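Local coordinates for alpha-glucosidase (Bacteroides thetaiotaomicron, PDB 5XFM), which probably hydrolyses terminal beta-L-arabinopyranosides and alpha-galactosides, as a bifunctional glycoside hydrolase family 97 enzyme, at residues A29-S41 and K52-K66. The protein carries 1 engineered substitution. Residues are numbered along the deposited sequence; the frame is centred on the assembly and turned at random.
Sequences AVFVQNETKPCYS and KSPLGMNTNIGDFTK
Tyr40 and Ser53 form an antiparallel hydrogen-bonded pair, with Tyr40 N donating to Ser53 O at 2.9 Å and Ser53 N to Tyr40 O at 2.7 Å, the latter nearly straight at 164°. Two residues on, past the non-hydrogen-bonded pair Cys39–Pro54, Leu55 N donates a hydrogen bond to Pro38 O at 2.8 Å from above the carbonyl plane. Weaker CA-H...O contacts run from Pro54 CA to Pro38 O, from Lys52 CA to Tyr40 O and, farther along, from Lys66 CA to Thr36 O at 3.1 Å.

Apolar and aromatic contacts gather round the Tyr40 ring. Ser53 CB lies over one face in a CH-pi contact, 3.9 Å from the centroid, while Leu55 crosses the tyrosine at about a right angle and brings CD2 to 3.6 Å from Tyr40 CD1. With chi1 at 70°, Tyr40 CG sits between its own backbone N and carbonyl carbon, which brings the ring against Ser53 and Leu55, with Pro54 O at its edge; the hydroxyl bonds to Gly145 O on strand 136-147. Replacing the tyrosine by alanine is likely to leave Ser53 CB and Leu55 CD2 without their aromatic neighbour and Gly145 O without its hydroxyl partner.

Lys52 makes a cation-pi contact: bends at chi3 and chi4 carry its chain past Cys39, CE lying 3.4 Å from Cys39 SG, and set NZ over the Phe31 ring, 4.5 Å from the centroid.

The paired strands 39-44 and 47-59 make an antiparallel beta hairpin, flanked by strands 26-31 and 136-147 in the beta-rich N-terminal domain of family 97 glycoside hydrolases, which belongs to the galactose mutarotase-like clan.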
ATOM      1  N   ALA A  29     -18.515   8.107 -19.119  1.00 20.31           N
ATOM      2  CA  ALA A  29     -18.852   8.774 -20.371  1.00 23.13           C
ATOM      3  C   ALA A  29     -17.695   9.625 -20.869  1.00 23.04           C
ATOM      4  O   ALA A  29     -16.993  10.252 -20.080  1.00 20.91           O
ATOM      5  CB  ALA A  29     -20.095   9.619 -20.196  1.00 23.29           C
ATOM      6  N   VAL A  30     -17.516   9.662 -22.185  1.00 22.82           N
ATOM      7  CA  VAL A  30     -16.392  10.381 -22.768  1.00 21.82           C
ATOM      8  C   VAL A  30     -16.837  11.572 -23.609  1.00 20.45           C
ATOM      9  O   VAL A  30     -17.738  11.464 -24.441  1.00 25.77           O
ATOM     10  CB  VAL A  30     -15.522   9.434 -23.639  1.00 22.90           C
ATOM     11  CG1 VAL A  30     -14.323  10.167 -24.205  1.00 17.56           C
ATOM     12  CG2 VAL A  30     -15.061   8.242 -22.821  1.00 25.99           C
ATOM     13  N   PHE A  31     -16.195  12.712 -23.367  1.00 20.90           N
ATOM     14  CA  PHE A  31     -16.509  13.957 -24.049  1.00 22.37           C
ATOM     15  C   PHE A  31     -15.263  14.507 -24.727  1.00 24.77           C
ATOM     16  O   PHE A  31     -14.409  15.107 -24.075  1.00 23.35           O
ATOM     17  CB  PHE A  31     -17.052  15.008 -23.072  1.00 19.95           C
ATOM     18  CG  PHE A  31     -18.218  14.544 -22.239  1.00 18.62           C
ATOM     19  CD1 PHE A  31     -18.018  13.811 -21.079  1.00 21.71           C
ATOM     20  CD2 PHE A  31     -19.516  14.885 -22.596  1.00 27.61           C
ATOM     21  CE1 PHE A  31     -19.098  13.402 -20.305  1.00 24.02           C
ATOM     22  CE2 PHE A  31     -20.599  14.482 -21.828  1.00 22.84           C
ATOM     23  CZ  PHE A  31     -20.389  13.740 -20.681  1.00 23.47           C
ATOM     24  N   VAL A  32     -15.176  14.329 -26.040  1.00 23.72           N
ATOM     25  CA  VAL A  32     -14.027  14.805 -26.804  1.00 24.64           C
ATOM     26  C   VAL A  32     -14.420  15.745 -27.934  1.00 25.26           C
ATOM     27  O   VAL A  32     -13.880  16.842 -28.058  1.00 25.55           O
ATOM     28  CB  VAL A  32     -13.231  13.623 -27.398  1.00 25.91           C
ATOM     29  CG1 VAL A  32     -12.057  14.124 -28.238  1.00 24.65           C
ATOM     30  CG2 VAL A  32     -12.767  12.699 -26.287  1.00 23.71           C
ATOM     31  N   GLN A  33     -15.359  15.295 -28.762  1.00 34.33           N
ATOM     32  CA  GLN A  33     -15.801  16.058 -29.921  1.00 32.63           C
ATOM     33  C   GLN A  33     -16.355  17.425 -29.524  1.00 31.51           C
ATOM     34  O   GLN A  33     -17.173  17.535 -28.613  1.00 34.36           O
ATOM     35  CB  GLN A  33     -16.861  15.277 -30.712  1.00 36.83           C
ATOM     36  CG  GLN A  33     -16.372  13.997 -31.406  1.00 34.71           C
ATOM     37  CD  GLN A  33     -15.186  14.233 -32.334  1.00 38.78           C
ATOM     38  OE1 GLN A  33     -14.157  13.586 -32.209  1.00 34.77           O
ATOM     39  NE2 GLN A  33     -15.316  15.191 -33.240  1.00 42.27           N
ATOM     40  N   ASN A  34     -15.884  18.458 -30.221  1.00 32.39           N
ATOM     41  CA  ASN A  34     -16.302  19.848 -30.019  1.00 36.14           C
ATOM     42  C   ASN A  34     -16.068  20.401 -28.613  1.00 40.27           C
ATOM     43  O   ASN A  34     -16.640  21.425 -28.230  1.00 43.39           O
ATOM     44  CB  ASN A  34     -17.785  19.984 -30.368  1.00 35.12           C
ATOM     45  CG  ASN A  34     -18.102  19.469 -31.755  1.00 37.97           C
ATOM     46  OD1 ASN A  34     -18.946  18.588 -31.921  1.00 40.53           O
ATOM     47  ND2 ASN A  34     -17.419  20.009 -32.761  1.00 39.29           N
ATOM     48  N   GLU A  35     -15.198  19.744 -27.858  1.00 39.50           N
ATOM     49  CA  GLU A  35     -14.829  20.234 -26.540  1.00 35.89           C
ATOM     50  C   GLU A  35     -13.431  20.821 -26.540  1.00 34.19           C
ATOM     51  O   GLU A  35     -12.507  20.251 -27.118  1.00 39.23           O
ATOM     52  CB  GLU A  35     -14.941  19.121 -25.506  1.00 33.74           C
ATOM     53  CG  GLU A  35     -16.384  18.779 -25.168  1.00 40.70           C
ATOM     54  CD  GLU A  35     -17.343  19.944 -25.415  1.00 49.60           C
ATOM     55  OE1 GLU A  35     -17.395  20.878 -24.580  1.00 54.59           O
ATOM     56  OE2 GLU A  35     -18.056  19.919 -26.439  1.00 42.85           O
ATOM     57  N   THR A  36     -13.298  21.995 -25.932  1.00 32.14           N
ATOM     58  CA  THR A  36     -12.010  22.658 -25.824  1.00 33.03           C
ATOM     59  C   THR A  36     -11.041  21.759 -25.065  1.00 31.17           C
ATOM     60  O   THR A  36      -9.858  21.670 -25.388  1.00 30.84           O
ATOM     61  CB  THR A  36     -12.134  24.013 -25.099  1.00 35.29           C
ATOM     62  OG1 THR A  36     -13.009  24.872 -25.840  1.00 37.69           O
ATOM     63  CG2 THR A  36     -10.773  24.677 -24.954  1.00 34.62           C
ATOM     64  N   LYS A  37     -11.560  21.095 -24.047  1.00 24.45           N
ATOM     65  CA  LYS A  37     -10.747  20.225 -23.225  1.00 29.16           C
ATOM     66  C   LYS A  37     -11.387  18.844 -23.108  1.00 23.44           C
ATOM     67  O   LYS A  37     -12.493  18.712 -22.581  1.00 24.64           O
ATOM     68  CB  LYS A  37     -10.538  20.877 -21.856  1.00 29.31           C
ATOM     69  CG  LYS A  37      -9.706  20.097 -20.888  1.00 30.51           C
ATOM     70  CD  LYS A  37      -8.988  21.046 -19.925  1.00 29.86           C
ATOM     71  CE  LYS A  37      -9.886  22.178 -19.458  1.00 32.02           C
ATOM     72  NZ  LYS A  37      -9.099  23.317 -18.901  1.00 41.09           N
ATOM     73  N   PRO A  38     -10.707  17.812 -23.632  1.00 21.29           N
ATOM     74  CA  PRO A  38     -11.235  16.450 -23.564  1.00 22.74           C
ATOM     75  C   PRO A  38     -11.470  16.029 -22.120  1.00 23.28           C
ATOM     76  O   PRO A  38     -10.654  16.334 -21.250  1.00 20.71           O
ATOM     77  CB  PRO A  38     -10.130  15.610 -24.212  1.00 26.82           C
ATOM     78  CG  PRO A  38      -8.894  16.419 -24.044  1.00 26.07           C
ATOM     79  CD  PRO A  38      -9.350  17.842 -24.202  1.00 28.54           C
ATOM     80  N   CYS A  39     -12.573  15.342 -21.863  1.00 19.66           N
ATOM     81  CA  CYS A  39     -12.899  14.978 -20.499  1.00 21.43           C
ATOM     82  C   CYS A  39     -13.726  13.703 -20.415  1.00 21.10           C
ATOM     83  O   CYS A  39     -14.178  13.180 -21.425  1.00 21.49           O
ATOM     84  CB  CYS A  39     -13.633  16.138 -19.815  1.00 23.94           C
ATOM     85  SG  CYS A  39     -15.074  16.748 -20.721  1.00 39.50           S
ATOM     86  N   TYR A  40     -13.884  13.195 -19.199  1.00 16.73           N
ATOM     87  CA  TYR A  40     -14.721  12.035 -18.933  1.00 14.72           C
ATOM     88  C   TYR A  40     -15.545  12.316 -17.686  1.00 14.64           C
ATOM     89  O   TYR A  40     -15.252  13.254 -16.952  1.00 20.11           O
ATOM     90  CB  TYR A  40     -13.872  10.774 -18.752  1.00 20.42           C
ATOM     91  CG  TYR A  40     -13.072  10.765 -17.471  1.00 19.18           C
ATOM     92  CD1 TYR A  40     -11.902  11.504 -17.362  1.00 17.13           C
ATOM     93  CD2 TYR A  40     -13.477  10.011 -16.375  1.00 20.72           C
ATOM     94  CE1 TYR A  40     -11.162  11.506 -16.200  1.00 19.20           C
ATOM     95  CE2 TYR A  40     -12.741  10.006 -15.206  1.00 19.16           C
ATOM     96  CZ  TYR A  40     -11.585  10.757 -15.126  1.00 19.39           C
ATOM     97  OH  TYR A  40     -10.847  10.765 -13.971  1.00 21.33           O
ATOM     98  N   SER A  41     -16.593  11.533 -17.464  1.00 13.26           N
ATOM     99  CA  SER A  41     -17.352  11.633 -16.219  1.00 14.83           C
ATOM    100  C   SER A  41     -17.767  10.242 -15.756  1.00 15.92           C
ATOM    101  O   SER A  41     -17.846   9.311 -16.556  1.00 13.72           O
ATOM    102  CB  SER A  41     -18.582  12.526 -16.383  1.00 18.43           C
ATOM    103  OG  SER A  41     -19.539  11.914 -17.225  1.00 25.88           O
ATOM    104  N   LYS A  52     -17.287  16.068 -14.916  1.00 27.23           N
ATOM    105  CA  LYS A  52     -16.418  16.168 -16.072  1.00 24.05           C
ATOM    106  C   LYS A  52     -14.975  16.458 -15.661  1.00 22.31           C
ATOM    107  O   LYS A  52     -14.649  17.523 -15.128  1.00 24.49           O
ATOM    108  CB  LYS A  52     -16.971  17.236 -16.998  1.00 22.05           C
ATOM    109  CG  LYS A  52     -18.276  16.775 -17.642  1.00 29.85           C
ATOM    110  CD  LYS A  52     -18.887  17.836 -18.509  1.00 32.35           C
ATOM    111  CE  LYS A  52     -17.957  18.200 -19.625  1.00 36.92           C
ATOM    112  NZ  LYS A  52     -18.716  18.546 -20.856  1.00 44.10           N
ATOM    113  N   SER A  53     -14.126  15.465 -15.905  1.00 22.41           N
ATOM    114  CA  SER A  53     -12.744  15.456 -15.438  1.00 23.45           C
ATOM    115  C   SER A  53     -11.791  15.435 -16.621  1.00 20.16           C
ATOM    116  O   SER A  53     -11.990  14.672 -17.560  1.00 18.45           O
ATOM    117  CB  SER A  53     -12.493  14.238 -14.547  1.00 20.65           C
ATOM    118  OG  SER A  53     -13.366  14.217 -13.431  1.00 24.07           O
ATOM    119  N   PRO A  54     -10.748  16.267 -16.578  1.00 20.33           N
ATOM    120  CA  PRO A  54      -9.893  16.480 -17.749  1.00 21.16           C
ATOM    121  C   PRO A  54      -9.077  15.246 -18.148  1.00 24.89           C
ATOM    122  O   PRO A  54      -8.708  14.425 -17.302  1.00 19.99           O
ATOM    123  CB  PRO A  54      -8.964  17.623 -17.307  1.00 19.45           C
ATOM    124  CG  PRO A  54      -9.604  18.214 -16.095  1.00 19.29           C
ATOM    125  CD  PRO A  54     -10.347  17.103 -15.442  1.00 19.81           C
ATOM    126  N   LEU A  55      -8.841  15.117 -19.449  1.00 22.76           N
ATOM    127  CA  LEU A  55      -7.980  14.081 -20.009  1.00 20.98           C
ATOM    128  C   LEU A  55      -6.867  14.741 -20.801  1.00 18.96           C
ATOM    129  O   LEU A  55      -6.949  15.922 -21.133  1.00 17.59           O
ATOM    130  CB  LEU A  55      -8.768  13.130 -20.912  1.00 24.05           C
ATOM    131  CG  LEU A  55      -9.775  12.164 -20.294  1.00 25.41           C
ATOM    132  CD1 LEU A  55     -10.643  11.553 -21.380  1.00 19.63           C
ATOM    133  CD2 LEU A  55      -9.040  11.077 -19.531  1.00 18.73           C
ATOM    134  N   GLY A  56      -5.820  13.990 -21.113  1.00 26.41           N
ATOM    135  CA  GLY A  56      -4.854  14.491 -22.068  1.00 21.35           C
ATOM    136  C   GLY A  56      -3.471  14.676 -21.507  1.00 23.51           C
ATOM    137  O   GLY A  56      -3.190  14.282 -20.372  1.00 24.28           O
ATOM    138  N   MET A  57      -2.589  15.239 -22.326  1.00 21.96           N
ATOM    139  CA  MET A  57      -1.208  15.422 -21.911  1.00 25.66           C
ATOM    140  C   MET A  57      -0.490  16.406 -22.822  1.00 26.36           C
ATOM    141  O   MET A  57      -0.937  16.696 -23.923  1.00 26.49           O
ATOM    142  CB  MET A  57      -0.467  14.086 -21.886  1.00 28.16           C
ATOM    143  CG  MET A  57      -0.346  13.417 -23.239  1.00 24.40           C
ATOM    144  SD  MET A  57       0.721  11.976 -23.142  1.00 31.06           S
ATOM    145  CE  MET A  57      -0.194  11.017 -21.949  1.00 17.09           C
ATOM    146  N   ASN A  58       0.624  16.916 -22.326  1.00 19.83           N
ATOM    147  CA  ASN A  58       1.534  17.774 -23.058  1.00 29.50           C
ATOM    148  C   ASN A  58       2.853  17.029 -23.262  1.00 30.51           C
ATOM    149  O   ASN A  58       3.471  16.547 -22.290  1.00 26.69           O
ATOM    150  CB  ASN A  58       1.729  19.074 -22.273  1.00 33.91           C
ATOM    151  CG  ASN A  58       2.619  20.072 -22.976  1.00 41.64           C
ATOM    152  OD1 ASN A  58       2.758  20.046 -24.188  1.00 35.68           O
ATOM    153  ND2 ASN A  58       3.230  20.970 -22.201  1.00 54.80           N
ATOM    154  N   THR A  59       3.278  16.967 -24.527  1.00 27.98           N
ATOM    155  CA  THR A  59       4.331  16.058 -24.950  1.00 27.43           C
ATOM    156  C   THR A  59       5.344  16.714 -25.911  1.00 31.06           C
ATOM    157  O   THR A  59       4.979  17.581 -26.709  1.00 33.48           O
ATOM    158  CB  THR A  59       3.652  14.827 -25.614  1.00 28.89           C
ATOM    159  OG1 THR A  59       3.245  13.881 -24.613  1.00 29.61           O
ATOM    160  CG2 THR A  59       4.536  14.173 -26.606  1.00 23.24           C
ATOM    161  N   ASN A  60       6.600  16.264 -25.878  1.00 28.57           N
ATOM    162  CA  ASN A  60       7.639  16.846 -26.727  1.00 27.53           C
ATOM    163  C   ASN A  60       7.579  16.411 -28.193  1.00 26.64           C
ATOM    164  O   ASN A  60       8.441  16.778 -28.984  1.00 30.45           O
ATOM    165  CB  ASN A  60       9.029  16.515 -26.168  1.00 31.22           C
ATOM    166  CG  ASN A  60       9.427  15.056 -26.386  1.00 26.19           C
ATOM    167  OD1 ASN A  60       8.583  14.190 -26.611  1.00 29.09           O
ATOM    168  ND2 ASN A  60      10.724  14.785 -26.318  1.00 27.24           N
ATOM    169  N   ILE A  61       6.568  15.633 -28.556  1.00 24.29           N
ATOM    170  CA  ILE A  61       6.301  15.377 -29.967  1.00 30.79           C
ATOM    171  C   ILE A  61       4.944  15.960 -30.358  1.00 30.89           C
ATOM    172  O   ILE A  61       4.541  15.870 -31.519  1.00 37.36           O
ATOM    173  CB  ILE A  61       6.329  13.868 -30.319  1.00 25.34           C
ATOM    174  CG1 ILE A  61       5.088  13.158 -29.782  1.00 27.67           C
ATOM    175  CG2 ILE A  61       7.619  13.216 -29.837  1.00 29.08           C
ATOM    176  CD1 ILE A  61       4.779  11.847 -30.472  1.00 33.27           C
ATOM    177  N   GLY A  62       4.237  16.547 -29.392  1.00 31.20           N
ATOM    178  CA  GLY A  62       2.928  17.112 -29.677  1.00 30.66           C
ATOM    179  C   GLY A  62       2.069  17.385 -28.459  1.00 29.11           C
ATOM    180  O   GLY A  62       2.318  16.878 -27.364  1.00 27.76           O
ATOM    181  N   ASP A  63       1.058  18.225 -28.630  1.00 28.51           N
ATOM    182  CA  ASP A  63       0.182  18.510 -27.509  1.00 30.04           C
ATOM    183  C   ASP A  63      -1.196  17.883 -27.685  1.00 22.85           C
ATOM    184  O   ASP A  63      -1.821  17.992 -28.739  1.00 27.10           O
ATOM    185  CB  ASP A  63       0.075  20.014 -27.273  1.00 37.44           C
ATOM    186  CG  ASP A  63       1.360  20.599 -26.710  1.00 48.09           C
ATOM    187  OD1 ASP A  63       2.369  19.860 -26.633  1.00 45.72           O
ATOM    188  OD2 ASP A  63       1.347  21.779 -26.299  1.00 62.06           O
ATOM    189  N   PHE A  64      -1.641  17.208 -26.634  1.00 24.14           N
ATOM    190  CA  PHE A  64      -2.909  16.501 -26.597  1.00 21.54           C
ATOM    191  C   PHE A  64      -3.712  17.017 -25.399  1.00 22.47           C
ATOM    192  O   PHE A  64      -4.205  16.256 -24.567  1.00 28.06           O
ATOM    193  CB  PHE A  64      -2.650  15.006 -26.485  1.00 22.83           C
ATOM    194  CG  PHE A  64      -1.767  14.470 -27.578  1.00 25.91           C
ATOM    195  CD1 PHE A  64      -2.258  14.252 -28.851  1.00 23.80           C
ATOM    196  CD2 PHE A  64      -0.428  14.215 -27.328  1.00 29.06           C
ATOM    197  CE1 PHE A  64      -1.431  13.777 -29.850  1.00 26.63           C
ATOM    198  CE2 PHE A  64       0.403  13.736 -28.321  1.00 29.80           C
ATOM    199  CZ  PHE A  64      -0.092  13.517 -29.581  1.00 23.75           C
ATOM    200  N   THR A  65      -3.827  18.335 -25.330  1.00 23.52           N
ATOM    201  CA  THR A  65      -4.424  19.025 -24.194  1.00 30.76           C
ATOM    202  C   THR A  65      -5.751  19.677 -24.569  1.00 36.15           C
ATOM    203  O   THR A  65      -6.699  19.703 -23.775  1.00 37.66           O
ATOM    204  CB  THR A  65      -3.434  20.091 -23.653  1.00 24.76           C
ATOM    205  OG1 THR A  65      -2.474  19.459 -22.798  1.00 31.42           O
ATOM    206  CG2 THR A  65      -4.143  21.174 -22.876  1.00 43.16           C
ATOM    207  N   LYS A  66      -5.825  20.182 -25.794  1.00 29.79           N
ATOM    208  CA  LYS A  66      -6.994  20.941 -26.222  1.00 33.71           C
ATOM    209  C   LYS A  66      -7.482  20.580 -27.621  1.00 29.27           C
ATOM    210  O   LYS A  66      -6.682  20.291 -28.505  1.00 24.86           O
ATOM    211  CB  LYS A  66      -6.694  22.441 -26.171  1.00 34.03           C
ATOM    212  CG  LYS A  66      -6.514  22.981 -24.772  1.00 40.01           C
ATOM    213  CD  LYS A  66      -6.344  24.484 -24.772  1.00 51.15           C
ATOM    214  CE  LYS A  66      -6.223  25.009 -23.355  1.00 55.27           C
ATOM    215  NZ  LYS A  66      -7.434  24.681 -22.553  1.00 55.19           N
TER